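Local structure of putative short-chain dehydrogenase/reductase (Burkholderia xenovorans, 5K9Z) at residues V17-G22 with V43-D48; R185-A190 with H242-T247. The protein is a putative short-chain dehydrogenase/reductase that probably oxidises CH-OH groups, or reduces the corresponding carbonyls, using NAD or NADP. All coordinates share one frame; numbering follows the deposited sequence. Where two conformers were deposited one is given.

Overall arrangement
Both contacts reach one parallel sheet of the Rossmann type, with strand order 3-2-1-4-5-6-7. Contact 1 pairs the first strand, 17-21, with the second, 41-46. Contact 2 sets the sixth strand, 184-191, against the loop that leads into the last, 247-250. Strands 91-94 and 141-146 run between the two sites, which accounts for a separation of 20 Å between contact centres and about 10 Å between nearest atoms, without touch. Contact 1 ends at the glycine-rich turn where dinucleotide is expected to bind in this family. Contact 2 lies toward the other end of the strand order, beside outermost strand 247-250, and follows contact 1 in series along the chain.

Contact 1. Residues V17-G22 with V43-D48; sequences VALVTG and VLADVD
Leu19 and Val43 meet on one face of two parallel strands whose short axes are 19° apart. The Leu19 side chain, its CG anti to the backbone N (chi1 171°), brings CD1 to 3.6 Å from Val43 CG1; the same methyl lies 4.0 Å from Ala45 CB. Thr21 CG2 also packs against Ala45 CB, so the groups that meet on this buried face are methyls, while Thr21 OG1 is hydrogen-bonded to Asn95 O and Val93 O. Ala78, Val79 and Ala82 of helix 72-86 cover Leu19 and Val43. Three backbone bonds define the ladder: Val43 N to Ala18 O (2.9 Å), Val20 N to Val43 O (3.0 Å, N-H...O 171°) and Ala45 N to Val20 O (2.9 Å). Gly22 N approaches Ala45 O to 2.8 Å, but at an angle too poor for a hydrogen bond. Beyond it the partly exposed Asp46 turns its carboxylate toward Gly22, OD2 standing 3.1 Å from Gly22 C and accepting a hydrogen bond from Ala24 N. Its OD1 takes Val47 N through the anti lone pair, while Val47 itself is exposed. Gly22 has positive phi, which glycine tolerates readily. An acidic residue following the paired core of the second strand, beside a Thr-Gly turn, is characteristic of the Rossmann beta-alpha-beta unit of classical short-chain dehydrogenases, and consistent with a preference for NAD.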
loop_
_atom_site.group_PDB
_atom_site.type_symbol
_atom_site.label_atom_id
_atom_site.label_comp_id
_atom_site.label_asym_id
_atom_site.label_seq_id
_atom_site.Cartn_x
_atom_site.Cartn_y
_atom_site.Cartn_z
ATOM N N VAL C 17 -27.613 8.833 16.056
ATOM C CA VAL C 17 -27.723 7.519 16.681
ATOM C C VAL C 17 -26.591 6.650 16.156
ATOM O O VAL C 17 -26.475 6.430 14.942
ATOM C CB VAL C 17 -29.083 6.871 16.397
ATOM C CG1 VAL C 17 -29.153 5.506 17.068
ATOM C CG2 VAL C 17 -30.214 7.794 16.861
ATOM N N ALA C 18 -25.748 6.170 17.061
ATOM C CA ALA C 18 -24.623 5.316 16.705
ATOM C C ALA C 18 -24.778 3.958 17.376
ATOM O O ALA C 18 -25.224 3.867 18.525
ATOM C CB ALA C 18 -23.290 5.939 17.121
ATOM N N LEU C 19 -24.401 2.908 16.651
ATOM C CA LEU C 19 -24.287 1.561 17.197
ATOM C C LEU C 19 -22.820 1.172 17.111
ATOM O O LEU C 19 -22.248 1.166 16.016
ATOM C CB LEU C 19 -25.151 0.570 16.411
ATOM C CG LEU C 19 -25.046 -0.939 16.659
ATOM C CD1 LEU C 19 -25.267 -1.259 18.107
ATOM C CD2 LEU C 19 -26.105 -1.667 15.817
ATOM N N VAL C 20 -22.219 0.832 18.247
ATOM C CA VAL C 20 -20.800 0.496 18.315
ATOM C C VAL C 20 -20.658 -0.935 18.820
ATOM O O VAL C 20 -21.055 -1.235 19.950
ATOM C CB VAL C 20 -20.041 1.472 19.228
ATOM C CG1 VAL C 20 -18.554 1.107 19.318
ATOM C CG2 VAL C 20 -20.240 2.910 18.737
ATOM N N THR C 21 -20.068 -1.809 18.011
ATOM C CA THR C 21 -19.815 -3.149 18.506
ATOM C C THR C 21 -18.445 -3.225 19.203
ATOM O O THR C 21 -17.580 -2.354 19.050
ATOM C CB THR C 21 -19.921 -4.200 17.392
ATOM O OG1 THR C 21 -18.843 -4.060 16.476
ATOM C CG2 THR C 21 -21.247 -4.075 16.632
ATOM N N GLY C 22 -18.270 -4.282 19.993
ATOM C CA GLY C 22 -17.109 -4.384 20.865
ATOM C C GLY C 22 -16.963 -3.210 21.799
ATOM O O GLY C 22 -15.835 -2.821 22.129
ATOM N N VAL C 43 -25.803 3.054 21.213
ATOM C CA VAL C 43 -26.139 1.691 21.588
ATOM C C VAL C 43 -24.824 0.932 21.639
ATOM O O VAL C 43 -24.101 0.863 20.635
ATOM C CB VAL C 43 -27.121 1.048 20.598
ATOM C CG1 VAL C 43 -27.334 -0.429 20.950
ATOM C CG2 VAL C 43 -28.467 1.789 20.602
ATOM N N LEU C 44 -24.496 0.409 22.818
ATOM C CA LEU C 44 -23.257 -0.328 23.041
ATOM C C LEU C 44 -23.496 -1.817 22.836
ATOM O O LEU C 44 -24.274 -2.433 23.573
ATOM C CB LEU C 44 -22.745 -0.072 24.455
ATOM C CG LEU C 44 -22.084 1.278 24.721
ATOM C CD1 LEU C 44 -23.106 2.370 24.879
ATOM C CD2 LEU C 44 -21.279 1.125 25.977
ATOM N N ALA C 45 -22.793 -2.411 21.879
ATOM C CA ALA C 45 -22.968 -3.823 21.576
ATOM C C ALA C 45 -21.697 -4.567 21.947
ATOM O O ALA C 45 -20.595 -4.145 21.572
ATOM C CB ALA C 45 -23.301 -4.047 20.101
ATOM N N ASP C 46 -21.855 -5.656 22.697
ATOM C CA ASP C 46 -20.735 -6.484 23.116
ATOM C C ASP C 46 -21.302 -7.746 23.751
ATOM O O ASP C 46 -22.502 -7.840 24.023
ATOM C CB ASP C 46 -19.826 -5.733 24.099
ATOM C CG ASP C 46 -18.367 -6.177 24.015
ATOM O OD1 ASP C 46 -18.115 -7.387 23.912
ATOM O OD2 ASP C 46 -17.469 -5.313 24.042
ATOM N N VAL C 47 -20.421 -8.719 23.976
ATOM C CA VAL C 47 -20.772 -9.922 24.722
ATOM C C VAL C 47 -20.390 -9.802 26.193
ATOM O O VAL C 47 -20.721 -10.697 26.982
ATOM C CB VAL C 47 -20.107 -11.171 24.101
ATOM C CG1 VAL C 47 -20.607 -11.384 22.696
ATOM C CG2 VAL C 47 -18.580 -11.019 24.094
ATOM N N ASP C 48 -19.701 -8.733 26.584
ATOM C CA ASP C 48 -19.311 -8.516 27.980
ATOM C C ASP C 48 -20.416 -7.710 28.659
ATOM O O ASP C 48 -20.419 -6.476 28.613
ATOM C CB ASP C 48 -17.960 -7.813 28.057
ATOM C CG ASP C 48 -17.398 -7.742 29.479
ATOM O OD1 ASP C 48 -18.138 -7.973 30.463
ATOM O OD2 ASP C 48 -16.191 -7.455 29.611
#

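Contact 2. Residues R185-A190 with H242-T247; sequences RVNAVA and HVNAHT
The Arg185 guanidinium and the Asn187 amide both meet Val243 O at an edge, not over a face. Arg185 NH1 reaches that oxygen at 3.1 Å, within 12° of the guanidinium plane; the chain bends at chi3 (-68°) to bring it there, and NH2 bonds to Leu235 O. Asn187 ND2 donates to the same oxygen at 2.9 Å. Val243 O lies near the amide plane, yet the donor stands well above the Val243 carbonyl plane, whereas NH1 lies within it. One acceptor is thus gripped by two side-chain donors. The Asn187 amide also accepts His246 N at OD1 (2.8 Å), in the plane of the amide carbonyl, and so spans the bend of the loop. Asn244 does the converse: with CG anti to its backbone N (chi1 -161°), it extends OD1 to Val186 N (2.9 Å). Backbone pairing follows: Ala245 N donates to Val186 O at 2.7 Å and Ala188 N to His246 O at 2.9 Å, leading to the parallel bridge of Ala188 with Thr247. Side-chain amides thus pin the loop to the sixth strand as it enters the seventh, at the edge of the Rossmann-type sheet. Strand 141-146 borders strand 184-191 on the side away from the loop. Leu235 of helix 225-236 packs on Asn187 and Val243, while helix 159-179 packs against Val186, Ala245 and Thr247.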
loop_
_atom_site.group_PDB
_atom_site.type_symbol
_atom_site.label_atom_id
_atom_site.label_comp_id
_atom_site.label_asym_id
_atom_site.label_seq_id
_atom_site.Cartn_x
_atom_site.Cartn_y
_atom_site.Cartn_z
ATOM N N ARG C 185 -22.382 6.312 3.297
ATOM C CA ARG C 185 -20.935 6.218 3.181
ATOM C C ARG C 185 -20.419 5.005 3.935
ATOM O O ARG C 185 -21.022 4.572 4.918
ATOM C CB ARG C 185 -20.241 7.474 3.718
ATOM C CG ARG C 185 -20.508 8.739 2.925
ATOM C CD ARG C 185 -19.640 9.885 3.449
ATOM N NE ARG C 185 -20.042 10.282 4.786
ATOM C CZ ARG C 185 -19.273 10.188 5.864
ATOM N NH1 ARG C 185 -18.031 9.717 5.770
ATOM N NH2 ARG C 185 -19.747 10.583 7.035
ATOM N N VAL C 186 -19.320 4.431 3.432
ATOM C CA VAL C 186 -18.660 3.286 4.062
ATOM C C VAL C 186 -17.159 3.569 4.094
ATOM O O VAL C 186 -16.550 3.799 3.046
ATOM C CB VAL C 186 -18.928 1.958 3.332
ATOM C CG1 VAL C 186 -18.442 0.755 4.191
ATOM C CG2 VAL C 186 -20.431 1.802 2.942
ATOM N N ASN C 187 -16.561 3.514 5.284
ATOM C CA ASN C 187 -15.149 3.817 5.467
ATOM C C ASN C 187 -14.557 2.862 6.500
ATOM O O ASN C 187 -15.265 2.099 7.159
ATOM C CB ASN C 187 -14.922 5.263 5.910
ATOM C CG ASN C 187 -15.233 6.271 4.812
ATOM O OD1 ASN C 187 -14.504 6.374 3.831
ATOM N ND2 ASN C 187 -16.306 7.027 4.990
ATOM N N ALA C 188 -13.235 2.915 6.633
ATOM C CA ALA C 188 -12.546 2.091 7.610
ATOM C C ALA C 188 -11.445 2.919 8.263
ATOM O O ALA C 188 -10.977 3.909 7.698
ATOM C CB ALA C 188 -11.970 0.837 6.952
ATOM N N VAL C 189 -11.062 2.528 9.482
ATOM C CA VAL C 189 -9.884 3.065 10.152
ATOM C C VAL C 189 -8.929 1.905 10.385
ATOM O O VAL C 189 -9.365 0.781 10.671
ATOM C CB VAL C 189 -10.209 3.775 11.485
ATOM C CG1 VAL C 189 -11.068 5.000 11.246
ATOM C CG2 VAL C 189 -10.874 2.821 12.478
ATOM N N ALA C 190 -7.630 2.173 10.253
ATOM C CA ALA C 190 -6.613 1.132 10.366
ATOM C C ALA C 190 -5.618 1.544 11.442
ATOM O O ALA C 190 -4.608 2.208 11.149
ATOM C CB ALA C 190 -5.929 0.880 9.022
ATOM N N HIS C 242 -17.596 13.744 2.021
ATOM C CA HIS C 242 -17.088 13.212 0.759
ATOM C C HIS C 242 -15.875 12.308 0.935
ATOM O O HIS C 242 -15.232 11.950 -0.060
ATOM C CB HIS C 242 -16.786 14.358 -0.208
ATOM C CG HIS C 242 -18.021 15.028 -0.703
ATOM N ND1 HIS C 242 -18.513 16.184 -0.146
ATOM C CD2 HIS C 242 -18.925 14.646 -1.637
ATOM C CE1 HIS C 242 -19.640 16.516 -0.745
ATOM N NE2 HIS C 242 -19.911 15.599 -1.657
ATOM N N VAL C 243 -15.554 11.918 2.171
ATOM C CA VAL C 243 -14.611 10.836 2.425
ATOM C C VAL C 243 -15.407 9.536 2.391
ATOM O O VAL C 243 -16.315 9.326 3.207
ATOM C CB VAL C 243 -13.880 11.024 3.766
ATOM C CG1 VAL C 243 -12.863 9.876 4.016
ATOM C CG2 VAL C 243 -13.171 12.392 3.797
ATOM N N ASN C 244 -15.091 8.677 1.425
ATOM C CA ASN C 244 -15.864 7.474 1.197
ATOM C C ASN C 244 -14.935 6.377 0.703
ATOM O O ASN C 244 -14.022 6.642 -0.077
ATOM C CB ASN C 244 -16.989 7.713 0.161
ATOM C CG ASN C 244 -18.076 6.647 0.256
ATOM O OD1 ASN C 244 -18.314 6.124 1.338
ATOM N ND2 ASN C 244 -18.713 6.311 -0.863
ATOM N N ALA C 245 -15.186 5.147 1.161
ATOM C CA ALA C 245 -14.382 3.972 0.831
ATOM C C ALA C 245 -12.936 4.095 1.284
ATOM O O ALA C 245 -12.083 3.318 0.846
ATOM C CB ALA C 245 -14.418 3.671 -0.668
ATOM N N HIS C 246 -12.643 5.031 2.170
ATOM C CA HIS C 246 -11.258 5.338 2.514
ATOM C C HIS C 246 -10.813 4.509 3.707
ATOM O O HIS C 246 -11.619 4.151 4.568
ATOM C CB HIS C 246 -11.095 6.826 2.839
ATOM C CG HIS C 246 -9.684 7.232 3.170
ATOM N ND1 HIS C 246 -8.626 7.029 2.312
ATOM C CD2 HIS C 246 -9.166 7.822 4.272
ATOM C CE1 HIS C 246 -7.515 7.487 2.866
ATOM N NE2 HIS C 246 -7.815 7.979 4.055
ATOM N N THR C 247 -9.523 4.211 3.757
ATOM C CA THR C 247 -8.934 3.560 4.928
ATOM C C THR C 247 -8.051 4.589 5.615
ATOM O O THR C 247 -6.952 4.895 5.140
ATOM C CB THR C 247 -8.154 2.310 4.553
ATOM O OG1 THR C 247 -9.046 1.373 3.946
ATOM C CG2 THR C 247 -7.531 1.657 5.821
#